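Local coordinates for putative GH105 family protein (Salmonella enterica subsp. enterica serovar Paratyphi A, PDB 3QWT), which is of unknown function but, as a possible member of glycoside hydrolase family 105, may hydrolyse unsaturated uronyl oligosaccharides, at residues 29-34 with 83-88; 137-142 with 185-190; 341-346 with 358-363. One frame throughout, in Å; residues are numbered along the deposited sequence.

How the contacts relate
Contacts 1 and 2 both join two helices of the alpha/alpha toroid, whereas contact 3 pins together two loop segments that precede and follow the short helix 351-355. The centres of contacts 1 and 2 lie 31 Å apart, as do those of contacts 2 and 3; contacts 1 and 3 are closer, with centres 22 Å and nearest atoms about 7 Å apart, yet they do not touch. Helix 363-377 connects these two: it starts at Pro-363 in contact 3, and further along its Met-370 packs on Ile-30 and Thr-34 of contact 1. A glycerol, probably from crystallisation, is bound beside contact 3.

Contact 1: residues 29-34 with 83-88; sequences LIQKVT and TGDQTM
Met-88, present as selenomethionine, and Gln-31 bury the most surface where helix 23-37 of the alpha/alpha toroid packs against the first turn of helix 86-102. The chain reaches that turn directly from helix 67-83, through Gly-84 with its positive phi and Asp-85 at the N-cap, so segment 83-88 is the short connection between helices 67-83 and 86-102. The bend of Gln-31 at chi2 (-61°) turns CD away from an extended course, and its amide meets the carboxylate of Asp-85 tip to tip. Gln-31 NE2 donates to Asp-85 OD1 over 3.1 Å in a clearly bent bond (N-H...O 141°). The donor stands above the carboxylate plane, 40° out of it. The two carboxylate oxygens divide the work: while OD1 reaches across, Asp-85 OD2 caps the helix, accepting from Met-88 N at 3.1 Å and weakly from Thr-87 N. These N-H groups at the helix start, which have no carbonyl partner within the helix, would be expected to stabilise a negative charge on Asp-85.

Met-88 supplies the apolar half. Its chain is also bent at chi2, which swings SE toward helix 23-37, and CE continues beyond it toward Ile-30. The selenium packs on the methyl of Thr-34, with Met-88 SE 3.8 Å from Thr-34 CG2; the modelled approach of Thr-34 OG1 to Met-88 CE is implausibly short, which leaves the detailed placing of both atoms doubtful. Tyr-79 of helix 67-83 touches Ile-30, Gln-31, Asp-85 and Met-88, while Met-370 of helix 363-377 packs on Ile-30 and Thr-34. The turn itself is braced by an ST turn, in which Thr-83 OG1 accepts from Asp-85 N at 3.1 Å.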
ATOM      1  N   LEU A  29      35.054 -34.056 -12.819  1.00 48.23           N
ATOM      2  CA  LEU A  29      35.159 -33.550 -14.186  1.00 48.72           C
ATOM      3  C   LEU A  29      35.160 -32.011 -14.187  1.00 49.28           C
ATOM      4  O   LEU A  29      35.996 -31.359 -14.822  1.00 44.70           O
ATOM      5  CB  LEU A  29      33.988 -34.088 -15.010  1.00 50.54           C
ATOM      6  CG  LEU A  29      34.031 -34.032 -16.539  1.00 49.13           C
ATOM      7  CD1 LEU A  29      35.271 -34.726 -17.089  1.00 44.86           C
ATOM      8  CD2 LEU A  29      32.778 -34.675 -17.103  1.00 47.75           C
ATOM      9  N   ILE A  30      34.220 -31.426 -13.458  1.00 50.13           N
ATOM     10  CA  ILE A  30      34.165 -29.977 -13.365  1.00 47.79           C
ATOM     11  C   ILE A  30      35.492 -29.433 -12.838  1.00 51.28           C
ATOM     12  O   ILE A  30      36.045 -28.492 -13.402  1.00 50.07           O
ATOM     13  CB  ILE A  30      32.990 -29.534 -12.517  1.00 42.12           C
ATOM     14  CG1 ILE A  30      31.699 -29.998 -13.196  1.00 45.12           C
ATOM     15  CG2 ILE A  30      33.003 -28.019 -12.351  1.00 43.78           C
ATOM     16  CD1 ILE A  30      30.439 -29.793 -12.389  1.00 39.91           C
ATOM     17  N   GLN A  31      36.025 -30.049 -11.790  1.00 48.45           N
ATOM     18  CA  GLN A  31      37.319 -29.622 -11.275  1.00 49.29           C
ATOM     19  C   GLN A  31      38.382 -29.676 -12.370  1.00 48.39           C
ATOM     20  O   GLN A  31      39.110 -28.710 -12.592  1.00 48.85           O
ATOM     21  CB  GLN A  31      37.733 -30.441 -10.042  1.00 50.66           C
ATOM     22  CG  GLN A  31      36.714 -30.405  -8.856  1.00 78.77           C
ATOM     23  CD  GLN A  31      36.458 -29.006  -8.251  1.00 75.62           C
ATOM     24  OE1 GLN A  31      37.233 -28.066  -8.437  1.00 76.08           O
ATOM     25  NE2 GLN A  31      35.360 -28.881  -7.520  1.00 72.19           N
ATOM     26  N   LYS A  32      38.450 -30.796 -13.075  1.00 43.46           N
ATOM     27  CA  LYS A  32      39.421 -30.970 -14.158  1.00 44.38           C
ATOM     28  C   LYS A  32      39.266 -29.917 -15.267  1.00 40.53           C
ATOM     29  O   LYS A  32      40.248 -29.435 -15.850  1.00 41.44           O
ATOM     30  CB  LYS A  32      39.308 -32.383 -14.754  1.00 46.80           C
ATOM     31  CG  LYS A  32      40.556 -32.860 -15.478  1.00 58.04           C
ATOM     32  CD  LYS A  32      40.248 -34.032 -16.409  1.00 73.78           C
ATOM     33  CE  LYS A  32      39.503 -35.168 -15.700  1.00 77.15           C
ATOM     34  NZ  LYS A  32      39.026 -36.207 -16.664  1.00 74.41           N
ATOM     35  N   VAL A  33      38.019 -29.583 -15.567  1.00 40.62           N
ATOM     36  CA  VAL A  33      37.701 -28.579 -16.566  1.00 42.91           C
ATOM     37  C   VAL A  33      38.136 -27.189 -16.084  1.00 45.79           C
ATOM     38  O   VAL A  33      38.618 -26.366 -16.861  1.00 42.63           O
ATOM     39  CB  VAL A  33      36.191 -28.648 -16.895  1.00 48.73           C
ATOM     40  CG1 VAL A  33      35.712 -27.426 -17.665  1.00 43.51           C
ATOM     41  CG2 VAL A  33      35.904 -29.933 -17.674  1.00 50.32           C
ATOM     42  N   THR A  34      37.992 -26.943 -14.789  1.00 52.67           N
ATOM     43  CA  THR A  34      38.385 -25.664 -14.209  1.00 46.35           C
ATOM     44  C   THR A  34      39.895 -25.533 -14.228  1.00 48.53           C
ATOM     45  O   THR A  34      40.429 -24.484 -14.578  1.00 50.46           O
ATOM     46  CB  THR A  34      37.864 -25.519 -12.770  1.00 42.29           C
ATOM     47  OG1 THR A  34      36.438 -25.579 -12.789  1.00 43.90           O
ATOM     48  CG2 THR A  34      38.283 -24.188 -12.165  1.00 40.50           C
ATOM     49  N   THR A  83      27.354 -25.130  -4.757  1.00 38.83           N
ATOM     50  CA  THR A  83      28.075 -25.968  -3.800  1.00 36.10           C
ATOM     51  C   THR A  83      28.867 -25.248  -2.706  1.00 43.64           C
ATOM     52  O   THR A  83      29.326 -25.891  -1.762  1.00 46.12           O
ATOM     53  CB  THR A  83      29.106 -26.785  -4.515  1.00 37.49           C
ATOM     54  OG1 THR A  83      30.156 -25.902  -4.925  1.00 40.14           O
ATOM     55  CG2 THR A  83      28.483 -27.484  -5.743  1.00 34.32           C
ATOM     56  N   GLY A  84      29.063 -23.940  -2.844  1.00 43.12           N
ATOM     57  CA  GLY A  84      29.870 -23.168  -1.905  1.00 41.10           C
ATOM     58  C   GLY A  84      31.372 -23.453  -1.938  1.00 47.71           C
ATOM     59  O   GLY A  84      32.105 -23.050  -1.028  1.00 43.60           O
ATOM     60  N   ASP A  85      31.819 -24.150  -2.984  1.00 47.68           N
ATOM     61  CA  ASP A  85      33.230 -24.512  -3.195  1.00 48.05           C
ATOM     62  C   ASP A  85      34.189 -23.317  -3.138  1.00 47.06           C
ATOM     63  O   ASP A  85      34.239 -22.511  -4.066  1.00 40.01           O
ATOM     64  CB  ASP A  85      33.361 -25.220  -4.551  1.00 46.19           C
ATOM     65  CG  ASP A  85      34.737 -25.814  -4.781  1.00 46.98           C
ATOM     66  OD1 ASP A  85      34.815 -27.033  -5.031  1.00 52.74           O
ATOM     67  OD2 ASP A  85      35.730 -25.064  -4.728  1.00 46.03           O
ATOM     68  N   GLN A  86      34.969 -23.216  -2.063  1.00 52.12           N
ATOM     69  CA  GLN A  86      35.830 -22.041  -1.849  1.00 52.96           C
ATOM     70  C   GLN A  86      36.993 -21.922  -2.849  1.00 45.98           C
ATOM     71  O   GLN A  86      37.560 -20.842  -3.038  1.00 35.84           O
ATOM     72  CB  GLN A  86      36.340 -22.000  -0.408  1.00 58.56           C
ATOM     73  CG  GLN A  86      35.310 -21.479   0.581  1.00 58.13           C
ATOM     74  CD  GLN A  86      35.018 -20.005   0.362  1.00 64.02           C
ATOM     75  OE1 GLN A  86      35.802 -19.306  -0.271  1.00 71.46           O
ATOM     76  NE2 GLN A  86      33.890 -19.531   0.873  1.00 63.93           N
ATOM     77  N   THR A  87      37.311 -23.037  -3.498  1.00 41.92           N
ATOM     78  CA  THR A  87      38.291 -23.070  -4.585  1.00 50.35           C
ATOM     79  C   THR A  87      37.829 -22.230  -5.779  1.00 48.36           C
ATOM     80  O   THR A  87      38.593 -21.414  -6.303  1.00 48.13           O
ATOM     81  CB  THR A  87      38.568 -24.531  -5.043  1.00 62.79           C
ATOM     82  OG1 THR A  87      39.080 -25.287  -3.941  1.00 58.98           O
ATOM     83  CG2 THR A  87      39.560 -24.576  -6.196  1.00 64.20           C
HETATM   84  N   MSE A  88      36.582 -22.433  -6.206  1.00 42.54           N
HETATM   85  CA  MSE A  88      35.972 -21.572  -7.217  1.00 43.41           C
HETATM   86  C   MSE A  88      35.936 -20.110  -6.796  1.00 39.80           C
HETATM   87  O   MSE A  88      36.204 -19.227  -7.607  1.00 38.99           O
HETATM   88  CB  MSE A  88      34.545 -22.011  -7.517  1.00 49.13           C
HETATM   89  CG  MSE A  88      34.465 -23.334  -8.196  1.00 61.87           C
HETATM   90 SE   MSE A  88      35.283 -23.289  -9.957  0.73 61.27          SE
HETATM   91  CE  MSE A  88      35.332 -25.219 -10.227  1.00118.77           C
TER

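Contact 2: residues 137-142 with 185-190; sequences WAEWAM and LNRPEY
With CG anti to the carbonyl carbon (chi1 -65°), the ring of Tyr-190 extends toward helix 131-143, and the bend of Glu-139 at chi2 (-59°) turns its carboxylate to meet the phenol. Tyr-190 OH donates to Glu-139 OE2 over 2.7 Å, using the anti lone pair of that oxygen, which sits at the ring edge. The same hydroxyl accepts from Arg-187 NH1 at 2.8 Å (N-H...O 156°) and lies in the guanidinium plane, so it is gripped by two bonds. It thereby links opposite charges that do not pair directly, since Arg-187 NH1 and Glu-139 OE2 are 4.1 Å apart; Arg-187 forms its salt bridge through NH2 with Glu-135.

Arg-187 also covers one ring face, its CB lying 3.9 Å above the centre of the Tyr-190 ring. From helix 131-143, Ala-138 CB approaches Tyr-190 CE2 at 3.7 Å and Met-142 CG approaches Tyr-190 CD1 at 3.5 Å. The selenium of Met-142, a selenomethionine, makes an oblique Met-aromatic contact, 5.0 Å from the ring centroid. Leu-178 of helix 170-184 touches Ala-138, Met-142 and Tyr-190. That helix ends in a Schellman motif with Asn-186 as C-prime residue, and helix 131-143 packs against the short link from there to helix 188-205 in the alpha/alpha toroid.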
ATOM      1  N   TRP A 137      30.099   1.124 -14.988  1.00 22.99           N
ATOM      2  CA  TRP A 137      29.923   0.364 -16.226  1.00 30.15           C
ATOM      3  C   TRP A 137      28.454   0.222 -16.627  1.00 32.04           C
ATOM      4  O   TRP A 137      28.117   0.286 -17.810  1.00 32.06           O
ATOM      5  CB  TRP A 137      30.595  -1.014 -16.120  1.00 28.11           C
ATOM      6  CG  TRP A 137      32.117  -1.006 -16.305  1.00 27.09           C
ATOM      7  CD1 TRP A 137      33.044  -0.507 -15.441  1.00 20.73           C
ATOM      8  CD2 TRP A 137      32.850  -1.562 -17.397  1.00 27.16           C
ATOM      9  NE1 TRP A 137      34.309  -0.718 -15.927  1.00 27.17           N
ATOM     10  CE2 TRP A 137      34.217  -1.352 -17.137  1.00 26.84           C
ATOM     11  CE3 TRP A 137      32.482  -2.224 -18.579  1.00 32.00           C
ATOM     12  CZ2 TRP A 137      35.214  -1.765 -18.006  1.00 31.30           C
ATOM     13  CZ3 TRP A 137      33.483  -2.635 -19.449  1.00 30.80           C
ATOM     14  CH2 TRP A 137      34.830  -2.403 -19.158  1.00 34.69           C
ATOM     15  N   ALA A 138      27.578   0.020 -15.648  1.00 29.88           N
ATOM     16  CA  ALA A 138      26.150  -0.011 -15.953  1.00 32.37           C
ATOM     17  C   ALA A 138      25.709   1.365 -16.447  1.00 31.50           C
ATOM     18  O   ALA A 138      24.948   1.471 -17.406  1.00 33.68           O
ATOM     19  CB  ALA A 138      25.322  -0.441 -14.742  1.00 24.85           C
ATOM     20  N   GLU A 139      26.185   2.419 -15.791  1.00 27.70           N
ATOM     21  CA  GLU A 139      25.842   3.773 -16.227  1.00 29.85           C
ATOM     22  C   GLU A 139      26.318   4.002 -17.659  1.00 28.62           C
ATOM     23  O   GLU A 139      25.630   4.667 -18.440  1.00 26.94           O
ATOM     24  CB  GLU A 139      26.435   4.840 -15.299  1.00 29.48           C
ATOM     25  CG  GLU A 139      25.558   5.192 -14.106  1.00 37.04           C
ATOM     26  CD  GLU A 139      24.177   5.723 -14.525  1.00 43.76           C
ATOM     27  OE1 GLU A 139      24.114   6.792 -15.183  1.00 46.74           O
ATOM     28  OE2 GLU A 139      23.161   5.062 -14.199  1.00 34.00           O
ATOM     29  N   TRP A 140      27.494   3.454 -17.996  1.00 24.95           N
ATOM     30  CA  TRP A 140      28.016   3.550 -19.358  1.00 32.57           C
ATOM     31  C   TRP A 140      27.106   2.834 -20.357  1.00 31.59           C
ATOM     32  O   TRP A 140      26.797   3.361 -21.429  1.00 28.19           O
ATOM     33  CB  TRP A 140      29.408   2.941 -19.452  1.00 32.66           C
ATOM     34  CG  TRP A 140      29.858   2.711 -20.879  1.00 39.49           C
ATOM     35  CD1 TRP A 140      30.478   3.607 -21.692  1.00 39.13           C
ATOM     36  CD2 TRP A 140      29.716   1.501 -21.653  1.00 41.47           C
ATOM     37  NE1 TRP A 140      30.735   3.037 -22.923  1.00 40.45           N
ATOM     38  CE2 TRP A 140      30.278   1.747 -22.923  1.00 39.13           C
ATOM     39  CE3 TRP A 140      29.177   0.235 -21.390  1.00 37.72           C
ATOM     40  CZ2 TRP A 140      30.312   0.776 -23.933  1.00 41.92           C
ATOM     41  CZ3 TRP A 140      29.205  -0.723 -22.393  1.00 41.94           C
ATOM     42  CH2 TRP A 140      29.771  -0.446 -23.651  1.00 40.61           C
ATOM     43  N   ALA A 141      26.735   1.608 -20.016  1.00 25.25           N
ATOM     44  CA  ALA A 141      25.835   0.813 -20.846  1.00 32.20           C
ATOM     45  C   ALA A 141      24.527   1.562 -21.069  1.00 35.55           C
ATOM     46  O   ALA A 141      23.956   1.529 -22.164  1.00 33.31           O
ATOM     47  CB  ALA A 141      25.568  -0.550 -20.205  1.00 30.47           C
HETATM   48  N   MSE A 142      24.060   2.253 -20.036  1.00 30.04           N
HETATM   49  CA  MSE A 142      22.830   3.021 -20.160  1.00 35.44           C
HETATM   50  C   MSE A 142      22.934   4.245 -21.075  1.00 38.58           C
HETATM   51  O   MSE A 142      22.071   4.461 -21.935  1.00 33.91           O
HETATM   52  CB  MSE A 142      22.319   3.434 -18.784  1.00 31.40           C
HETATM   53  CG  MSE A 142      21.708   2.279 -18.015  1.00 33.98           C
HETATM   54 SE   MSE A 142      20.036   1.639 -18.837  0.73 41.31          SE
HETATM   55  CE  MSE A 142      18.862   3.094 -18.352  1.00 27.34           C
ATOM     56  N   LEU A 185      21.128  -3.211  -7.640  1.00 33.50           N
ATOM     57  CA  LEU A 185      21.190  -1.856  -7.099  1.00 26.22           C
ATOM     58  C   LEU A 185      19.814  -1.195  -7.004  1.00 25.68           C
ATOM     59  O   LEU A 185      19.720   0.008  -6.802  1.00 26.51           O
ATOM     60  CB  LEU A 185      22.131  -0.981  -7.948  1.00 27.36           C
ATOM     61  CG  LEU A 185      23.540  -1.518  -8.198  1.00 27.56           C
ATOM     62  CD1 LEU A 185      24.313  -0.516  -8.981  1.00 22.58           C
ATOM     63  CD2 LEU A 185      24.257  -1.862  -6.899  1.00 37.51           C
ATOM     64  N   ASN A 186      18.751  -1.977  -7.157  1.00 24.09           N
ATOM     65  CA  ASN A 186      17.393  -1.416  -7.211  1.00 32.40           C
ATOM     66  C   ASN A 186      17.288  -0.225  -8.157  1.00 30.54           C
ATOM     67  O   ASN A 186      16.879   0.865  -7.750  1.00 33.21           O
ATOM     68  CB  ASN A 186      16.894  -0.995  -5.820  1.00 41.95           C
ATOM     69  CG  ASN A 186      16.779  -2.166  -4.861  1.00 59.47           C
ATOM     70  OD1 ASN A 186      16.164  -3.190  -5.173  1.00 64.37           O
ATOM     71  ND2 ASN A 186      17.382  -2.024  -3.685  1.00 67.64           N
ATOM     72  N   ARG A 187      17.678  -0.433  -9.410  1.00 25.33           N
ATOM     73  CA  ARG A 187      17.541   0.595 -10.423  1.00 29.77           C
ATOM     74  C   ARG A 187      16.691   0.044 -11.559  1.00 26.57           C
ATOM     75  O   ARG A 187      17.213  -0.471 -12.551  1.00 28.07           O
ATOM     76  CB  ARG A 187      18.918   1.069 -10.890  1.00 40.69           C
ATOM     77  CG  ARG A 187      19.711   1.741  -9.762  1.00 48.73           C
ATOM     78  CD  ARG A 187      21.090   2.231 -10.207  1.00 53.80           C
ATOM     79  NE  ARG A 187      21.830   2.860  -9.106  1.00 49.53           N
ATOM     80  CZ  ARG A 187      23.007   3.465  -9.238  1.00 42.15           C
ATOM     81  NH1 ARG A 187      23.613   3.535 -10.430  1.00 26.81           N
ATOM     82  NH2 ARG A 187      23.585   4.001  -8.173  1.00 51.45           N
ATOM     83  N   PRO A 188      15.360   0.152 -11.419  1.00 27.58           N
ATOM     84  CA  PRO A 188      14.477  -0.534 -12.375  1.00 26.63           C
ATOM     85  C   PRO A 188      14.641  -0.008 -13.795  1.00 28.92           C
ATOM     86  O   PRO A 188      14.193  -0.702 -14.709  1.00 28.75           O
ATOM     87  CB  PRO A 188      13.057  -0.224 -11.860  1.00 30.53           C
ATOM     88  CG  PRO A 188      13.240   0.428 -10.507  1.00 30.62           C
ATOM     89  CD  PRO A 188      14.617   1.021 -10.487  1.00 19.99           C
ATOM     90  N   GLU A 189      15.247   1.171 -13.977  1.00 21.50           N
ATOM     91  CA  GLU A 189      15.517   1.688 -15.319  1.00 28.10           C
ATOM     92  C   GLU A 189      16.421   0.739 -16.080  1.00 29.35           C
ATOM     93  O   GLU A 189      16.248   0.556 -17.279  1.00 28.47           O
ATOM     94  CB  GLU A 189      16.212   3.053 -15.294  1.00 33.38           C
ATOM     95  CG  GLU A 189      15.473   4.124 -14.548  1.00 49.97           C
ATOM     96  CD  GLU A 189      15.692   4.050 -13.023  1.00 57.69           C
ATOM     97  OE1 GLU A 189      16.269   3.048 -12.522  1.00 37.61           O
ATOM     98  OE2 GLU A 189      15.278   5.009 -12.325  1.00 72.11           O
ATOM     99  N   TYR A 190      17.409   0.168 -15.390  1.00 29.03           N
ATOM    100  CA  TYR A 190      18.360  -0.743 -16.031  1.00 26.31           C
ATOM    101  C   TYR A 190      17.615  -1.964 -16.556  1.00 31.51           C
ATOM    102  O   TYR A 190      17.889  -2.464 -17.645  1.00 31.98           O
ATOM    103  CB  TYR A 190      19.432  -1.232 -15.057  1.00 21.15           C
ATOM    104  CG  TYR A 190      20.369  -0.176 -14.530  1.00 26.24           C
ATOM    105  CD1 TYR A 190      20.311   1.146 -14.977  1.00 25.95           C
ATOM    106  CD2 TYR A 190      21.335  -0.511 -13.580  1.00 28.07           C
ATOM    107  CE1 TYR A 190      21.187   2.121 -14.468  1.00 26.89           C
ATOM    108  CE2 TYR A 190      22.198   0.441 -13.063  1.00 25.79           C
ATOM    109  CZ  TYR A 190      22.131   1.748 -13.514  1.00 26.39           C
ATOM    110  OH  TYR A 190      23.018   2.658 -12.993  1.00 26.83           O
TER

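Contact 3: residues 341-346 with 358-363; sequences TSFGTG and PLTSMP
Ser-342 and Leu-359 face each other in a single beta bridge, CA to CA 4.3 Å, although the two extended segments run 96° apart and pair at that one point. The bonds follow the antiparallel pattern around a non-hydrogen-bonded pair: Thr-360 N donates to Thr-341 O at 2.7 Å, and Phe-343 N to Pro-358 O at 2.8 Å. The second is nearly linear at the acceptor (C=O...N 169°). Inside this pair of bonds, Leu-359 CA adds a CA-H...O contact to Thr-341 O, 3.1 Å away.

Among the side chains, Phe-343 and the selenomethionine Met-362 meet most closely. The Phe-343 ring, its CG anti to the backbone N (chi1 180°), receives the terminal methyl of the doubly bent Met-362 chain, CE lying 3.5 Å from Phe-343 CE1. The selenium stands at the ring edge, 5.0 Å from the centroid, in a Met-aromatic contact. Thr-360 CG2 packs 3.8 Å from Phe-343 CB, while Met-362 CG comes within 4.2 Å of Thr-341 CG2.

The hydroxyls turn to partners elsewhere: Thr-341 OG1 bonds to Leu-338 O, Ser-342 OG to Arg-232, and Thr-360 OG1 to Lys-60. Phe-47 meets the Phe-343 ring as well. Just beyond, Thr-345 O hydrogen-bonds a glycerol, probably from the crystallisation liquor, which may mark a pocket. The bridge thus ties the long loop before helix 351-355 to the short one after it, immediately before helix 363-377 of the alpha/alpha toroid.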
ATOM      1  N   THR A 341      35.845 -27.022 -29.467  1.00 52.31           N
ATOM      2  CA  THR A 341      35.547 -25.608 -29.282  1.00 47.86           C
ATOM      3  C   THR A 341      36.056 -24.768 -30.466  1.00 49.53           C
ATOM      4  O   THR A 341      37.196 -24.927 -30.895  1.00 55.57           O
ATOM      5  CB  THR A 341      36.203 -25.082 -27.990  1.00 49.58           C
ATOM      6  OG1 THR A 341      35.769 -25.865 -26.868  1.00 50.52           O
ATOM      7  CG2 THR A 341      35.876 -23.601 -27.779  1.00 39.99           C
ATOM      8  N   SER A 342      35.215 -23.872 -30.985  1.00 45.99           N
ATOM      9  CA  SER A 342      35.620 -22.936 -32.041  1.00 40.73           C
ATOM     10  C   SER A 342      36.084 -21.617 -31.442  1.00 37.37           C
ATOM     11  O   SER A 342      35.556 -21.154 -30.427  1.00 37.06           O
ATOM     12  CB  SER A 342      34.481 -22.667 -33.040  1.00 46.79           C
ATOM     13  OG  SER A 342      33.400 -21.944 -32.445  1.00 50.53           O
ATOM     14  N   PHE A 343      37.073 -21.019 -32.091  1.00 49.41           N
ATOM     15  CA  PHE A 343      37.703 -19.793 -31.633  1.00 51.16           C
ATOM     16  C   PHE A 343      36.739 -18.628 -31.793  1.00 53.40           C
ATOM     17  O   PHE A 343      35.688 -18.774 -32.410  1.00 55.01           O
ATOM     18  CB  PHE A 343      38.990 -19.552 -32.421  1.00 52.35           C
ATOM     19  CG  PHE A 343      39.713 -18.304 -32.028  1.00 55.41           C
ATOM     20  CD1 PHE A 343      40.219 -18.160 -30.746  1.00 52.71           C
ATOM     21  CD2 PHE A 343      39.877 -17.267 -32.934  1.00 53.04           C
ATOM     22  CE1 PHE A 343      40.883 -17.002 -30.375  1.00 46.82           C
ATOM     23  CE2 PHE A 343      40.536 -16.109 -32.570  1.00 52.36           C
ATOM     24  CZ  PHE A 343      41.047 -15.978 -31.288  1.00 44.02           C
ATOM     25  N   GLY A 344      37.090 -17.478 -31.227  1.00 59.34           N
ATOM     26  CA  GLY A 344      36.239 -16.304 -31.313  1.00 60.48           C
ATOM     27  C   GLY A 344      35.745 -16.117 -32.730  1.00 59.61           C
ATOM     28  O   GLY A 344      36.538 -16.187 -33.679  1.00 58.55           O
ATOM     29  N   THR A 345      34.443 -15.891 -32.881  1.00 51.34           N
ATOM     30  CA  THR A 345      33.844 -15.800 -34.216  1.00 53.79           C
ATOM     31  C   THR A 345      33.121 -14.473 -34.448  1.00 50.84           C
ATOM     32  O   THR A 345      32.096 -14.190 -33.811  1.00 46.68           O
ATOM     33  CB  THR A 345      32.837 -16.957 -34.473  1.00 47.72           C
ATOM     34  OG1 THR A 345      33.507 -18.216 -34.403  1.00 47.64           O
ATOM     35  CG2 THR A 345      32.172 -16.816 -35.837  1.00 44.64           C
ATOM     36  N   GLY A 346      33.649 -13.676 -35.375  1.00 45.01           N
ATOM     37  CA  GLY A 346      33.023 -12.429 -35.782  1.00 47.15           C
ATOM     38  C   GLY A 346      31.813 -12.588 -36.697  1.00 48.95           C
ATOM     39  O   GLY A 346      31.259 -13.684 -36.856  1.00 46.02           O
ATOM     40  N   PRO A 358      38.726 -21.607 -36.875  1.00 61.44           N
ATOM     41  CA  PRO A 358      39.669 -22.518 -36.211  1.00 61.16           C
ATOM     42  C   PRO A 358      39.137 -23.093 -34.895  1.00 60.70           C
ATOM     43  O   PRO A 358      38.401 -22.412 -34.156  1.00 55.41           O
ATOM     44  CB  PRO A 358      40.866 -21.618 -35.906  1.00 62.74           C
ATOM     45  CG  PRO A 358      40.704 -20.433 -36.777  1.00 63.30           C
ATOM     46  CD  PRO A 358      39.256 -20.236 -36.967  1.00 57.98           C
ATOM     47  N   LEU A 359      39.531 -24.330 -34.601  1.00 56.90           N
ATOM     48  CA  LEU A 359      39.162 -24.988 -33.351  1.00 57.73           C
ATOM     49  C   LEU A 359      40.254 -24.842 -32.293  1.00 58.89           C
ATOM     50  O   LEU A 359      41.438 -24.962 -32.600  1.00 60.03           O
ATOM     51  CB  LEU A 359      38.875 -26.463 -33.610  1.00 58.34           C
ATOM     52  CG  LEU A 359      37.759 -26.719 -34.620  1.00 54.33           C
ATOM     53  CD1 LEU A 359      37.789 -28.145 -35.135  1.00 56.24           C
ATOM     54  CD2 LEU A 359      36.403 -26.394 -34.012  1.00 49.23           C
ATOM     55  N   THR A 360      39.870 -24.588 -31.047  1.00 60.72           N
ATOM     56  CA  THR A 360      40.864 -24.386 -29.988  1.00 60.50           C
ATOM     57  C   THR A 360      40.196 -24.139 -28.639  1.00 54.93           C
ATOM     58  O   THR A 360      39.075 -23.650 -28.580  1.00 51.50           O
ATOM     59  CB  THR A 360      41.799 -23.188 -30.295  1.00 74.23           C
ATOM     60  OG1 THR A 360      42.883 -23.158 -29.354  1.00 69.75           O
ATOM     61  CG2 THR A 360      41.023 -21.869 -30.221  1.00 75.92           C
ATOM     62  N   SER A 361      40.905 -24.460 -27.562  1.00 44.91           N
ATOM     63  CA  SER A 361      40.366 -24.349 -26.220  1.00 47.55           C
ATOM     64  C   SER A 361      40.174 -22.887 -25.799  1.00 45.28           C
ATOM     65  O   SER A 361      40.982 -22.033 -26.131  1.00 49.69           O
ATOM     66  CB  SER A 361      41.290 -25.075 -25.245  1.00 44.67           C
ATOM     67  OG  SER A 361      42.609 -24.560 -25.322  1.00 47.33           O
HETATM   68  N   MSE A 362      39.097 -22.592 -25.081  1.00 39.74           N
HETATM   69  CA  MSE A 362      38.834 -21.211 -24.687  1.00 43.26           C
HETATM   70  C   MSE A 362      38.158 -21.131 -23.332  1.00 45.64           C
HETATM   71  O   MSE A 362      37.491 -22.071 -22.909  1.00 41.78           O
HETATM   72  CB  MSE A 362      37.979 -20.499 -25.744  1.00 40.37           C
HETATM   73  CG  MSE A 362      38.646 -20.457 -27.115  1.00 41.68           C
HETATM   74 SE   MSE A 362      40.111 -19.159 -27.120  0.61 49.07          SE
HETATM   75  CE  MSE A 362      39.030 -17.565 -27.451  1.00 41.95           C
ATOM     76  N   PRO A 363      38.349 -20.009 -22.629  1.00 45.44           N
ATOM     77  CA  PRO A 363      37.657 -19.796 -21.353  1.00 50.27           C
ATOM     78  C   PRO A 363      36.163 -20.127 -21.459  1.00 48.68           C
ATOM     79  O   PRO A 363      35.634 -20.834 -20.611  1.00 48.97           O
ATOM     80  CB  PRO A 363      37.867 -18.303 -21.092  1.00 49.33           C
ATOM     81  CG  PRO A 363      39.184 -18.007 -21.735  1.00 49.54           C
ATOM     82  CD  PRO A 363      39.256 -18.898 -22.967  1.00 44.39           C
TER